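Local coordinates for protein gamma-glutamyltranspeptidase (Streptomyces lincolnensis, PDB 6J3A) that probably acts as a gamma-glutamyltranspeptidase-like enzyme of the N-terminal nucleophile hydrolase clan, related to the LmbA proteins, at residues A[133-138]-A[191-196]; A[154-159]-A[174-179]; A[258-263]-A[269-274]; A[304-309]-A[574-579]. All blocks are in the same frame, centred on the assembly; numbering follows the deposited sequence.

Contact 1 of 4, residues A[133-138]-A[191-196]; sequences YAVGYA and TWKRLL
Two helices of the outer helical part of the fold, 127-140 and 186-200, meet here, with Val135 of the first set against Trp192 and Lys193 of the second. The closest alpha carbons are Val135 CA and Trp192 CA, 7.0 Å apart. Both methyls of Val135 are used, one for each partner. CG1, anti to the backbone N (chi1 174°), faces Lys193, and CG2, beside that N, faces Trp192. Val135 CG2 comes 3.9 Å from Trp192 CB and lies at the edge of the indole, near its plane. The indole itself is packed by other groups: Phe45 meets it edge-to-face, and Leu131 and Pro57 also touch the side chain. Val135 CG1 comes 4.0 Å from Lys193 CE, touching the aliphatic part of an extended chain. The charged end continues past the valine, and Lys193 NZ forms a salt bridge with Glu139, just after segment 133-138 on the same helix. Tyr133 and Tyr137 pack on helix 20-31, and Tyr137 OH is hydrogen-bonded to Arg617 NH1 of the second subunit. No hydrogen bond joins the two segments. The pairing therefore rests on the valine methyls against Trp192 CB and the lysine methylenes, with the indole edge alongside, and its nearby ionic link is the lysine-glutamate pair on the more exposed, lysine side.

Contact 2 of 4, residues A[154-159]-A[174-179]; sequences TVRELF and GKAPRP
Gly174 O is gripped by two nitrogens of Arg156, in an end-on approach to a single acceptor. Arg156 NH2 donates to Gly174 O at 3.0 Å, and Arg156 NH1 donates to Gly174 O at 3.1 Å. The oxygen sits at the edge of the guanidinium, close to its plane. Seen from the carbonyl, both donors come from the same face of its plane; the C=O...N angle is 155° for NH2 and 127° for NH1. The arginine starts out with CG anti to the backbone N, then bends at chi3 (-91°), which brings its end to the loop. Ala176 CB lies 4.0 Å from Arg156 NH2. The charge has carboxylate mates as well: NE pairs with Glu153 and NH1 with Glu160. Replacing Arg156, a leucine would probably leave Gly174 O without both donors and the two glutamates without their shared positive partner. Gly174 has a positive phi, which favours glycine. The contact lies near the surface. Arg156 is in the first turn of helix 156-161, with Val155 at the N-cap. The loop 174-179 runs from helix 164-170 toward helix 186-200, and Pro177 packs on Val148 and Val152 of helix 146-154.

Contact 3 of 4, residues A[258-263]-A[269-274]; sequences EAPATY and TVCKAG
Ala261 and Lys272 exchange two backbone hydrogen bonds. Lys272 N reaches Ala261 O at 2.9 Å, nearly in line with the carbonyl bond. The return bond, Ala261 N to Lys272 O, is 3.0 Å long and less straight. Tyr263 and Val270 form the next such pair: Tyr263 N donates to Val270 O at 3.2 Å and Val270 N to Tyr263 O at 3.1 Å. Between them Thr262 faces Cys271 as a non-hydrogen-bonded pair. There Val270 O also receives a CA-H...O contact from Thr262 CA at 3.3 Å. Thr262 CG2 meets Cys271 SG at 3.9 Å. These strands, 256-265 and 268-272, form a beta hairpin. Its outer edges are bonded too: Thr269 and Cys271 pair through their backbones with Leu489 and Ile487, and Glu258 with Val74. Lys272 is buried, and bends at chi2 and chi3 lead its NZ away from segment 258-263, to hydrogen bonds with Thr484 OG1, Ser486 OG and Pro485 O and a salt bridge with Asp507. Thr269 OG1 is hydrogen-bonded to Asp264 OD1, while the two carboxylate oxygens of Glu258 have different partners: OE1 bonds to Trp276 NE1 and OE2 pairs with Arg478.

Contact 4 of 4, residues A[304-309]-A[574-579]; sequences LLVEGC and RGHEVT
A ring carbon, His576 CE1, meets both Val306 and the carboxylate of Glu307, and no hydrogen bond crosses between the segments. His576 N closes the Schellman motif that ends helix 565-573, bonding to Leu571 O. Gly575, at positive phi, is its C-prime residue, and Gly575 N bonds to Arg572 O. The chain then enters strand 577-581, which pairs with strand 556-560. The imidazole reaches from this turn to helix 299-319. Val306 CG1 comes to the ring edge, 3.6 Å from His576 CE1. Val306 also packs on Val557 and Trp538, so the valine belongs to the seam between helix and sheet. His576 NE2 is hydrogen-bonded to His303 ND1, and those two rings meet at about 90°. With His576 replaced by an alanine, Val306 CG1 would probably face a gap and His303 ND1 would lose its bond. A bend at chi2 (-48°) carries the Glu307 carboxylate toward the ring. The Glu307 oxygens have other partners: OE1 forms a salt bridge with Lys310 NZ, and OE2 is hydrogen-bonded to Ser349 N. The carboxylate and imidazole planes stand 83° apart, and Glu307 OE1 is 3.5 Å from His576 CE1.

How the contacts relate
Contacts 1 and 2 share one region of the chain. Contact 2 falls between the two segments of contact 1, and its loop 174-179 leads to helix 186-200, the second helix of contact 1. Their centres are 24 Å apart. Contact 3 follows as a local hairpin, and contact 4 comes last, joining segments 265 residues apart. Helix 506-519 links these two: it touches Val270 and Lys272 in contact 3, and Leu305 and Cys309 in contact 4. Segments 133-138 and 174-179 also touch the second subunit. Contacts 1 and 4 lie on opposite sides of the chain's centre, 47 Å between centres, with the hairpin of contact 3 nearer to it, consistent with the layered alpha-beta-beta-alpha N-terminal nucleophile fold.

Contact 1 of 4, residues A[133-138]-A[191-196]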
loop_
_atom_site.group_PDB
_atom_site.type_symbol
_atom_site.label_atom_id
_atom_site.label_comp_id
_atom_site.label_asym_id
_atom_site.label_seq_id
_atom_site.Cartn_x
_atom_site.Cartn_y
_atom_site.Cartn_z
ATOM N N TYR A 133 8.651 16.061 9.919
ATOM C CA TYR A 133 7.639 15.572 8.978
ATOM C C TYR A 133 6.302 16.241 9.225
ATOM O O TYR A 133 5.720 16.805 8.308
ATOM C CB TYR A 133 7.497 14.051 9.081
ATOM C CG TYR A 133 8.789 13.347 8.759
ATOM C CD1 TYR A 133 9.218 13.215 7.440
ATOM C CD2 TYR A 133 9.617 12.871 9.770
ATOM C CE1 TYR A 133 10.421 12.599 7.132
ATOM C CE2 TYR A 133 10.821 12.253 9.475
ATOM C CZ TYR A 133 11.219 12.118 8.154
ATOM O OH TYR A 133 12.414 11.504 7.849
ATOM N N ALA A 134 5.845 16.187 10.475
ATOM C CA ALA A 134 4.600 16.848 10.913
ATOM C C ALA A 134 4.601 18.364 10.711
ATOM O O ALA A 134 3.607 18.923 10.258
ATOM C CB ALA A 134 4.324 16.526 12.371
ATOM N N VAL A 135 5.718 19.007 11.060
ATOM C CA VAL A 135 5.917 20.449 10.840
ATOM C C VAL A 135 5.701 20.831 9.374
ATOM O O VAL A 135 5.012 21.802 9.065
ATOM C CB VAL A 135 7.345 20.902 11.238
ATOM C CG1 VAL A 135 7.593 22.364 10.862
ATOM C CG2 VAL A 135 7.581 20.732 12.732
ATOM N N GLY A 136 6.338 20.081 8.485
ATOM C CA GLY A 136 6.199 20.272 7.038
ATOM C C GLY A 136 4.766 20.167 6.546
ATOM O O GLY A 136 4.303 21.023 5.796
ATOM N N TYR A 137 4.053 19.132 6.978
ATOM C CA TYR A 137 2.649 18.973 6.587
ATOM C C TYR A 137 1.740 19.994 7.264
ATOM O O TYR A 137 0.689 20.344 6.730
ATOM C CB TYR A 137 2.157 17.555 6.872
ATOM C CG TYR A 137 2.803 16.522 5.975
ATOM C CD1 TYR A 137 2.635 16.573 4.587
ATOM C CD2 TYR A 137 3.592 15.499 6.501
ATOM C CE1 TYR A 137 3.231 15.641 3.751
ATOM C CE2 TYR A 137 4.198 14.564 5.666
ATOM C CZ TYR A 137 4.005 14.637 4.293
ATOM O OH TYR A 137 4.589 13.716 3.461
ATOM N N ALA A 138 2.150 20.471 8.432
ATOM C CA ALA A 138 1.395 21.479 9.141
ATOM C C ALA A 138 1.486 22.823 8.436
ATOM O O ALA A 138 0.460 23.439 8.156
ATOM C CB ALA A 138 1.888 21.594 10.569
ATOM N N THR A 191 4.100 26.294 16.687
ATOM C CA THR A 191 4.196 25.762 18.042
ATOM C C THR A 191 5.345 24.764 18.212
ATOM O O THR A 191 6.083 24.841 19.205
ATOM C CB THR A 191 2.862 25.106 18.469
ATOM O OG1 THR A 191 1.809 26.069 18.368
ATOM C CG2 THR A 191 2.920 24.580 19.918
ATOM N N TRP A 192 5.485 23.824 17.275
ATOM C CA TRP A 192 6.618 22.882 17.318
ATOM C C TRP A 192 7.938 23.588 17.006
ATOM O O TRP A 192 8.973 23.252 17.572
ATOM C CB TRP A 192 6.434 21.676 16.378
ATOM C CG TRP A 192 5.225 20.805 16.626
ATOM C CD1 TRP A 192 4.465 20.188 15.673
ATOM C CD2 TRP A 192 4.644 20.442 17.888
ATOM N NE1 TRP A 192 3.450 19.468 16.257
ATOM C CE2 TRP A 192 3.534 19.612 17.615
ATOM C CE3 TRP A 192 4.942 20.747 19.220
ATOM C CZ2 TRP A 192 2.731 19.089 18.617
ATOM C CZ3 TRP A 192 4.152 20.221 20.213
ATOM C CH2 TRP A 192 3.059 19.400 19.910
ATOM N N LYS A 193 7.900 24.558 16.105
ATOM C CA LYS A 193 9.101 25.311 15.777
ATOM C C LYS A 193 9.638 26.048 16.994
ATOM O O LYS A 193 10.835 26.001 17.275
ATOM C CB LYS A 193 8.843 26.296 14.643
ATOM C CG LYS A 193 8.833 25.657 13.269
ATOM C CD LYS A 193 8.940 26.741 12.219
ATOM C CE LYS A 193 8.667 26.238 10.819
ATOM N NZ LYS A 193 8.386 27.419 9.959
ATOM N N ARG A 194 8.746 26.720 17.712
ATOM C CA ARG A 194 9.135 27.429 18.919
ATOM C C ARG A 194 9.682 26.444 19.954
ATOM O O ARG A 194 10.772 26.647 20.507
ATOM C CB ARG A 194 7.959 28.214 19.500
ATOM C CG ARG A 194 8.389 29.126 20.641
ATOM C CD ARG A 194 7.250 29.936 21.228
ATOM N NE ARG A 194 7.613 30.491 22.535
ATOM C CZ ARG A 194 6.813 31.242 23.291
ATOM N NH1 ARG A 194 5.579 31.546 22.884
ATOM N NH2 ARG A 194 7.250 31.691 24.464
ATOM N N LEU A 195 8.917 25.381 20.192
ATOM C CA LEU A 195 9.331 24.277 21.060
ATOM C C LEU A 195 10.775 23.897 20.765
ATOM O O LEU A 195 11.625 23.943 21.652
ATOM C CB LEU A 195 8.414 23.062 20.861
ATOM C CG LEU A 195 8.456 21.946 21.903
ATOM C CD1 LEU A 195 7.253 21.032 21.743
ATOM C CD2 LEU A 195 9.713 21.106 21.802
ATOM N N LEU A 196 11.037 23.553 19.506
ATOM C CA LEU A 196 12.371 23.171 19.061
ATOM C C LEU A 196 13.412 24.265 19.254
ATOM O O LEU A 196 14.526 23.985 19.687
ATOM C CB LEU A 196 12.343 22.790 17.589
ATOM C CG LEU A 196 11.616 21.505 17.214
ATOM C CD1 LEU A 196 11.516 21.442 15.696
ATOM C CD2 LEU A 196 12.342 20.284 17.756
#

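Contact 2 of 4, residues A[154-159]-A[174-179]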
loop_
_atom_site.group_PDB
_atom_site.type_symbol
_atom_site.label_atom_id
_atom_site.label_comp_id
_atom_site.label_asym_id
_atom_site.label_seq_id
_atom_site.Cartn_x
_atom_site.Cartn_y
_atom_site.Cartn_z
ATOM N N THR A 154 -19.917 19.336 10.516
ATOM C CA THR A 154 -20.829 18.900 11.594
ATOM C C THR A 154 -20.931 19.874 12.783
ATOM O O THR A 154 -21.953 19.919 13.476
ATOM C CB THR A 154 -20.430 17.534 12.217
ATOM O OG1 THR A 154 -19.155 17.629 12.873
ATOM C CG2 THR A 154 -20.391 16.439 11.186
ATOM N N VAL A 155 -19.841 20.599 13.027
ATOM C CA VAL A 155 -19.726 21.546 14.138
ATOM C C VAL A 155 -19.492 22.946 13.593
ATOM O O VAL A 155 -18.755 23.734 14.187
ATOM C CB VAL A 155 -18.578 21.166 15.120
ATOM C CG1 VAL A 155 -18.951 19.916 15.909
ATOM C CG2 VAL A 155 -17.231 20.992 14.411
ATOM N N ARG A 156 -20.109 23.258 12.457
ATOM C CA ARG A 156 -19.910 24.565 11.829
ATOM C C ARG A 156 -20.520 25.657 12.695
ATOM O O ARG A 156 -19.861 26.648 13.006
ATOM C CB ARG A 156 -20.524 24.619 10.425
ATOM C CG ARG A 156 -20.359 25.976 9.748
ATOM C CD ARG A 156 -21.020 26.055 8.384
ATOM N NE ARG A 156 -20.094 25.666 7.329
ATOM C CZ ARG A 156 -19.074 26.402 6.879
ATOM N NH1 ARG A 156 -18.804 27.603 7.377
ATOM N NH2 ARG A 156 -18.300 25.921 5.919
ATOM N N GLU A 157 -21.782 25.458 13.068
ATOM C CA GLU A 157 -22.512 26.409 13.899
ATOM C C GLU A 157 -21.807 26.637 15.229
ATOM O O GLU A 157 -21.572 27.778 15.616
ATOM C CB GLU A 157 -23.939 25.919 14.139
ATOM C CG GLU A 157 -24.701 26.765 15.156
ATOM C CD GLU A 157 -26.203 26.725 14.973
ATOM O OE1 GLU A 157 -26.706 25.781 14.324
ATOM O OE2 GLU A 157 -26.882 27.640 15.491
ATOM N N LEU A 158 -21.486 25.545 15.919
ATOM C CA LEU A 158 -20.733 25.603 17.172
ATOM C C LEU A 158 -19.441 26.425 17.059
ATOM O O LEU A 158 -19.107 27.188 17.957
ATOM C CB LEU A 158 -20.407 24.185 17.646
ATOM C CG LEU A 158 -19.785 23.999 19.039
ATOM C CD1 LEU A 158 -20.688 24.538 20.141
ATOM C CD2 LEU A 158 -19.499 22.528 19.306
ATOM N N PHE A 159 -18.731 26.267 15.947
ATOM C CA PHE A 159 -17.451 26.955 15.711
ATOM C C PHE A 159 -17.639 28.447 15.472
ATOM O O PHE A 159 -16.937 29.282 16.060
ATOM C CB PHE A 159 -16.747 26.348 14.484
ATOM C CG PHE A 159 -15.889 25.140 14.776
ATOM C CD1 PHE A 159 -16.064 24.354 15.918
ATOM C CD2 PHE A 159 -14.910 24.771 13.869
ATOM C CE1 PHE A 159 -15.260 23.250 16.154
ATOM C CE2 PHE A 159 -14.110 23.660 14.099
ATOM C CZ PHE A 159 -14.285 22.902 15.246
ATOM N N GLY A 174 -14.637 31.189 6.536
ATOM C CA GLY A 174 -15.790 30.284 6.456
ATOM C C GLY A 174 -15.619 29.050 5.574
ATOM O O GLY A 174 -16.573 28.292 5.380
ATOM N N LYS A 175 -14.406 28.831 5.062
ATOM C CA LYS A 175 -14.112 27.735 4.140
ATOM C C LYS A 175 -13.614 26.522 4.924
ATOM O O LYS A 175 -12.530 26.550 5.523
ATOM C CB LYS A 175 -13.064 28.159 3.097
ATOM N N ALA A 176 -14.426 25.467 4.917
ATOM C CA ALA A 176 -14.047 24.173 5.479
ATOM C C ALA A 176 -12.957 23.495 4.626
ATOM O O ALA A 176 -12.807 23.825 3.441
ATOM C CB ALA A 176 -15.268 23.267 5.579
ATOM N N PRO A 177 -12.185 22.550 5.224
ATOM C CA PRO A 177 -11.207 21.767 4.462
ATOM C C PRO A 177 -11.852 20.963 3.340
ATOM O O PRO A 177 -12.907 20.359 3.536
ATOM C CB PRO A 177 -10.611 20.824 5.511
ATOM C CG PRO A 177 -10.762 21.551 6.791
ATOM C CD PRO A 177 -12.076 22.264 6.669
ATOM N N ARG A 178 -11.222 20.992 2.170
ATOM C CA ARG A 178 -11.701 20.249 1.000
ATOM C C ARG A 178 -10.628 19.236 0.569
ATOM O O ARG A 178 -9.430 19.555 0.572
ATOM C CB ARG A 178 -12.051 21.170 -0.192
ATOM C CG ARG A 178 -12.172 22.662 0.099
ATOM C CD ARG A 178 -12.742 23.408 -1.107
ATOM N N PRO A 179 -11.053 18.018 0.188
ATOM C CA PRO A 179 -10.085 17.098 -0.379
ATOM C C PRO A 179 -9.558 17.612 -1.722
ATOM O O PRO A 179 -10.210 18.421 -2.393
ATOM C CB PRO A 179 -10.873 15.795 -0.534
ATOM C CG PRO A 179 -12.299 16.191 -0.571
ATOM C CD PRO A 179 -12.401 17.423 0.267
#

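Contact 3 of 4, residues A[258-263]-A[269-274]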
loop_
_atom_site.group_PDB
_atom_site.type_symbol
_atom_site.label_atom_id
_atom_site.label_comp_id
_atom_site.label_asym_id
_atom_site.label_seq_id
_atom_site.Cartn_x
_atom_site.Cartn_y
_atom_site.Cartn_z
ATOM N N GLU A 258 4.812 0.528 32.799
ATOM C CA GLU A 258 4.110 -0.564 33.490
ATOM C C GLU A 258 4.375 -1.913 32.858
ATOM O O GLU A 258 4.749 -2.006 31.692
ATOM C CB GLU A 258 2.610 -0.330 33.475
ATOM C CG GLU A 258 2.199 0.761 34.421
ATOM C CD GLU A 258 0.748 1.128 34.313
ATOM O OE1 GLU A 258 -0.045 0.345 33.732
ATOM O OE2 GLU A 258 0.414 2.211 34.842
ATOM N N ALA A 259 4.172 -2.960 33.644
ATOM C CA ALA A 259 4.120 -4.297 33.109
ATOM C C ALA A 259 2.804 -4.364 32.353
ATOM O O ALA A 259 1.829 -3.733 32.767
ATOM C CB ALA A 259 4.139 -5.328 34.228
ATOM N N PRO A 260 2.766 -5.125 31.248
ATOM C CA PRO A 260 1.499 -5.359 30.562
ATOM C C PRO A 260 0.637 -6.365 31.299
ATOM O O PRO A 260 1.144 -7.160 32.074
ATOM C CB PRO A 260 1.934 -5.962 29.225
ATOM C CG PRO A 260 3.218 -6.660 29.539
ATOM C CD PRO A 260 3.890 -5.796 30.566
ATOM N N ALA A 261 -0.665 -6.308 31.055
ATOM C CA ALA A 261 -1.565 -7.406 31.380
ATOM C C ALA A 261 -1.387 -8.432 30.273
ATOM O O ALA A 261 -1.282 -8.073 29.106
ATOM C CB ALA A 261 -3.002 -6.915 31.442
ATOM N N THR A 262 -1.306 -9.702 30.647
ATOM C CA THR A 262 -0.985 -10.771 29.699
ATOM C C THR A 262 -1.850 -11.988 29.932
ATOM O O THR A 262 -2.319 -12.228 31.030
ATOM C CB THR A 262 0.458 -11.260 29.841
ATOM O OG1 THR A 262 0.606 -11.868 31.128
ATOM C CG2 THR A 262 1.468 -10.117 29.679
ATOM N N TYR A 263 -2.026 -12.772 28.883
ATOM C CA TYR A 263 -2.757 -14.018 28.975
ATOM C C TYR A 263 -2.234 -15.011 27.937
ATOM O O TYR A 263 -2.129 -14.699 26.753
ATOM C CB TYR A 263 -4.246 -13.778 28.790
ATOM C CG TYR A 263 -5.067 -15.002 29.069
ATOM C CD1 TYR A 263 -5.159 -15.515 30.362
ATOM C CD2 TYR A 263 -5.742 -15.668 28.042
ATOM C CE1 TYR A 263 -5.901 -16.657 30.629
ATOM C CE2 TYR A 263 -6.497 -16.804 28.299
ATOM C CZ TYR A 263 -6.570 -17.296 29.592
ATOM O OH TYR A 263 -7.313 -18.418 29.857
ATOM N N THR A 269 0.927 -15.686 23.696
ATOM C CA THR A 269 0.682 -14.762 24.791
ATOM C C THR A 269 0.263 -13.447 24.164
ATOM O O THR A 269 0.975 -12.924 23.318
ATOM C CB THR A 269 1.950 -14.503 25.621
ATOM O OG1 THR A 269 2.501 -15.754 26.050
ATOM C CG2 THR A 269 1.647 -13.614 26.841
ATOM N N VAL A 270 -0.875 -12.908 24.581
ATOM C CA VAL A 270 -1.290 -11.575 24.155
ATOM C C VAL A 270 -0.968 -10.581 25.263
ATOM O O VAL A 270 -1.278 -10.836 26.416
ATOM C CB VAL A 270 -2.779 -11.517 23.836
ATOM C CG1 VAL A 270 -3.120 -10.154 23.250
ATOM C CG2 VAL A 270 -3.145 -12.615 22.847
ATOM N N CYS A 271 -0.347 -9.462 24.893
ATOM C CA CYS A 271 -0.021 -8.369 25.817
ATOM C C CYS A 271 -0.909 -7.162 25.567
ATOM O O CYS A 271 -1.099 -6.757 24.419
ATOM C CB CYS A 271 1.444 -7.951 25.667
ATOM S SG CYS A 271 2.586 -9.311 25.995
ATOM N N LYS A 272 -1.414 -6.586 26.656
ATOM C CA LYS A 272 -2.309 -5.426 26.624
ATOM C C LYS A 272 -1.949 -4.441 27.713
ATOM O O LYS A 272 -1.143 -4.738 28.582
ATOM C CB LYS A 272 -3.755 -5.876 26.846
ATOM C CG LYS A 272 -4.271 -6.916 25.859
ATOM C CD LYS A 272 -4.375 -6.377 24.433
ATOM C CE LYS A 272 -5.585 -5.474 24.257
ATOM N NZ LYS A 272 -5.512 -4.633 23.032
ATOM N N ALA A 273 -2.569 -3.270 27.670
ATOM C CA ALA A 273 -2.463 -2.300 28.768
ATOM C C ALA A 273 -3.334 -2.743 29.924
ATOM O O ALA A 273 -4.361 -3.383 29.714
ATOM C CB ALA A 273 -2.884 -0.916 28.306
ATOM N N GLY A 274 -2.917 -2.386 31.138
ATOM C CA GLY A 274 -3.654 -2.709 32.371
ATOM C C GLY A 274 -5.088 -2.207 32.419
ATOM O O GLY A 274 -5.490 -1.393 31.587
#

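Contact 4 of 4, residues A[304-309]-A[574-579]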
loop_
_atom_site.group_PDB
_atom_site.type_symbol
_atom_site.label_atom_id
_atom_site.label_comp_id
_atom_site.label_asym_id
_atom_site.label_seq_id
_atom_site.Cartn_x
_atom_site.Cartn_y
_atom_site.Cartn_z
ATOM N N LEU A 304 -20.660 -17.721 19.499
ATOM C CA LEU A 304 -19.790 -17.991 20.645
ATOM C C LEU A 304 -18.977 -16.775 21.079
ATOM O O LEU A 304 -18.897 -16.478 22.265
ATOM C CB LEU A 304 -18.835 -19.154 20.338
ATOM C CG LEU A 304 -17.790 -19.453 21.417
ATOM C CD1 LEU A 304 -18.455 -20.029 22.661
ATOM C CD2 LEU A 304 -16.709 -20.383 20.903
ATOM N N LEU A 305 -18.364 -16.102 20.110
ATOM C CA LEU A 305 -17.565 -14.907 20.367
ATOM C C LEU A 305 -18.377 -13.693 20.799
ATOM O O LEU A 305 -17.884 -12.876 21.580
ATOM C CB LEU A 305 -16.736 -14.549 19.134
ATOM C CG LEU A 305 -15.672 -15.572 18.711
ATOM C CD1 LEU A 305 -14.789 -15.014 17.603
ATOM C CD2 LEU A 305 -14.809 -16.049 19.867
ATOM N N VAL A 306 -19.599 -13.558 20.276
ATOM C CA VAL A 306 -20.477 -12.420 20.615
ATOM C C VAL A 306 -20.913 -12.519 22.086
ATOM O O VAL A 306 -20.728 -11.591 22.884
ATOM C CB VAL A 306 -21.692 -12.344 19.650
ATOM C CG1 VAL A 306 -22.750 -11.341 20.122
ATOM C CG2 VAL A 306 -21.224 -11.974 18.248
ATOM N N GLU A 307 -21.476 -13.666 22.435
ATOM C CA GLU A 307 -21.899 -13.913 23.810
ATOM C C GLU A 307 -20.729 -13.796 24.795
ATOM O O GLU A 307 -20.865 -13.189 25.856
ATOM C CB GLU A 307 -22.591 -15.280 23.920
ATOM C CG GLU A 307 -23.880 -15.384 23.113
ATOM C CD GLU A 307 -24.779 -14.196 23.344
ATOM O OE1 GLU A 307 -24.810 -13.306 22.470
ATOM O OE2 GLU A 307 -25.410 -14.133 24.426
ATOM N N GLY A 308 -19.585 -14.355 24.428
ATOM C CA GLY A 308 -18.374 -14.232 25.238
ATOM C C GLY A 308 -17.940 -12.788 25.422
ATOM O O GLY A 308 -17.595 -12.372 26.525
ATOM N N CYS A 309 -17.980 -12.021 24.334
ATOM C CA CYS A 309 -17.702 -10.584 24.371
ATOM C C CYS A 309 -18.643 -9.808 25.308
ATOM O O CYS A 309 -18.179 -8.972 26.092
ATOM C CB CYS A 309 -17.767 -10.004 22.970
ATOM S SG CYS A 309 -17.556 -8.217 22.935
ATOM N N ARG A 574 -31.269 -17.156 16.575
ATOM C CA ARG A 574 -30.787 -17.275 17.952
ATOM C C ARG A 574 -31.013 -16.015 18.806
ATOM O O ARG A 574 -30.407 -15.863 19.870
ATOM C CB ARG A 574 -29.305 -17.664 17.927
ATOM C CG ARG A 574 -29.068 -18.982 17.205
ATOM C CD ARG A 574 -27.609 -19.251 16.889
ATOM N NE ARG A 574 -27.007 -20.136 17.886
ATOM C CZ ARG A 574 -26.069 -21.058 17.650
ATOM N NH1 ARG A 574 -25.572 -21.256 16.428
ATOM N NH2 ARG A 574 -25.620 -21.803 18.659
ATOM N N GLY A 575 -31.886 -15.124 18.340
ATOM C CA GLY A 575 -32.379 -13.993 19.126
ATOM C C GLY A 575 -31.527 -12.743 19.108
ATOM O O GLY A 575 -31.763 -11.829 19.900
ATOM N N HIS A 576 -30.538 -12.689 18.221
ATOM C CA HIS A 576 -29.757 -11.469 18.027
ATOM C C HIS A 576 -30.584 -10.427 17.294
ATOM O O HIS A 576 -31.359 -10.766 16.399
ATOM C CB HIS A 576 -28.507 -11.750 17.203
ATOM C CG HIS A 576 -27.510 -12.625 17.896
ATOM N ND1 HIS A 576 -26.494 -12.115 18.674
ATOM C CD2 HIS A 576 -27.365 -13.972 17.924
ATOM C CE1 HIS A 576 -25.773 -13.109 19.159
ATOM N NE2 HIS A 576 -26.281 -14.247 18.720
ATOM N N GLU A 577 -30.425 -9.170 17.694
ATOM C CA GLU A 577 -30.921 -8.037 16.916
ATOM C C GLU A 577 -29.804 -7.571 15.967
ATOM O O GLU A 577 -28.934 -6.776 16.330
ATOM C CB GLU A 577 -31.407 -6.914 17.838
ATOM C CG GLU A 577 -32.588 -7.312 18.733
ATOM C CD GLU A 577 -33.839 -7.746 17.968
ATOM O OE1 GLU A 577 -34.563 -8.640 18.470
ATOM O OE2 GLU A 577 -34.099 -7.202 16.868
ATOM N N VAL A 578 -29.852 -8.092 14.744
ATOM C CA VAL A 578 -28.780 -7.938 13.767
ATOM C C VAL A 578 -28.993 -6.742 12.845
ATOM O O VAL A 578 -29.976 -6.686 12.102
ATOM C CB VAL A 578 -28.662 -9.200 12.887
ATOM C CG1 VAL A 578 -27.595 -9.039 11.806
ATOM C CG2 VAL A 578 -28.348 -10.415 13.746
ATOM N N THR A 579 -28.046 -5.811 12.881
ATOM C CA THR A 579 -27.976 -4.727 11.903
ATOM C C THR A 579 -26.911 -5.103 10.856
ATOM O O THR A 579 -25.773 -5.426 11.207
ATOM C CB THR A 579 -27.636 -3.375 12.574
ATOM O OG1 THR A 579 -28.468 -3.173 13.722
ATOM C CG2 THR A 579 -27.876 -2.230 11.623
#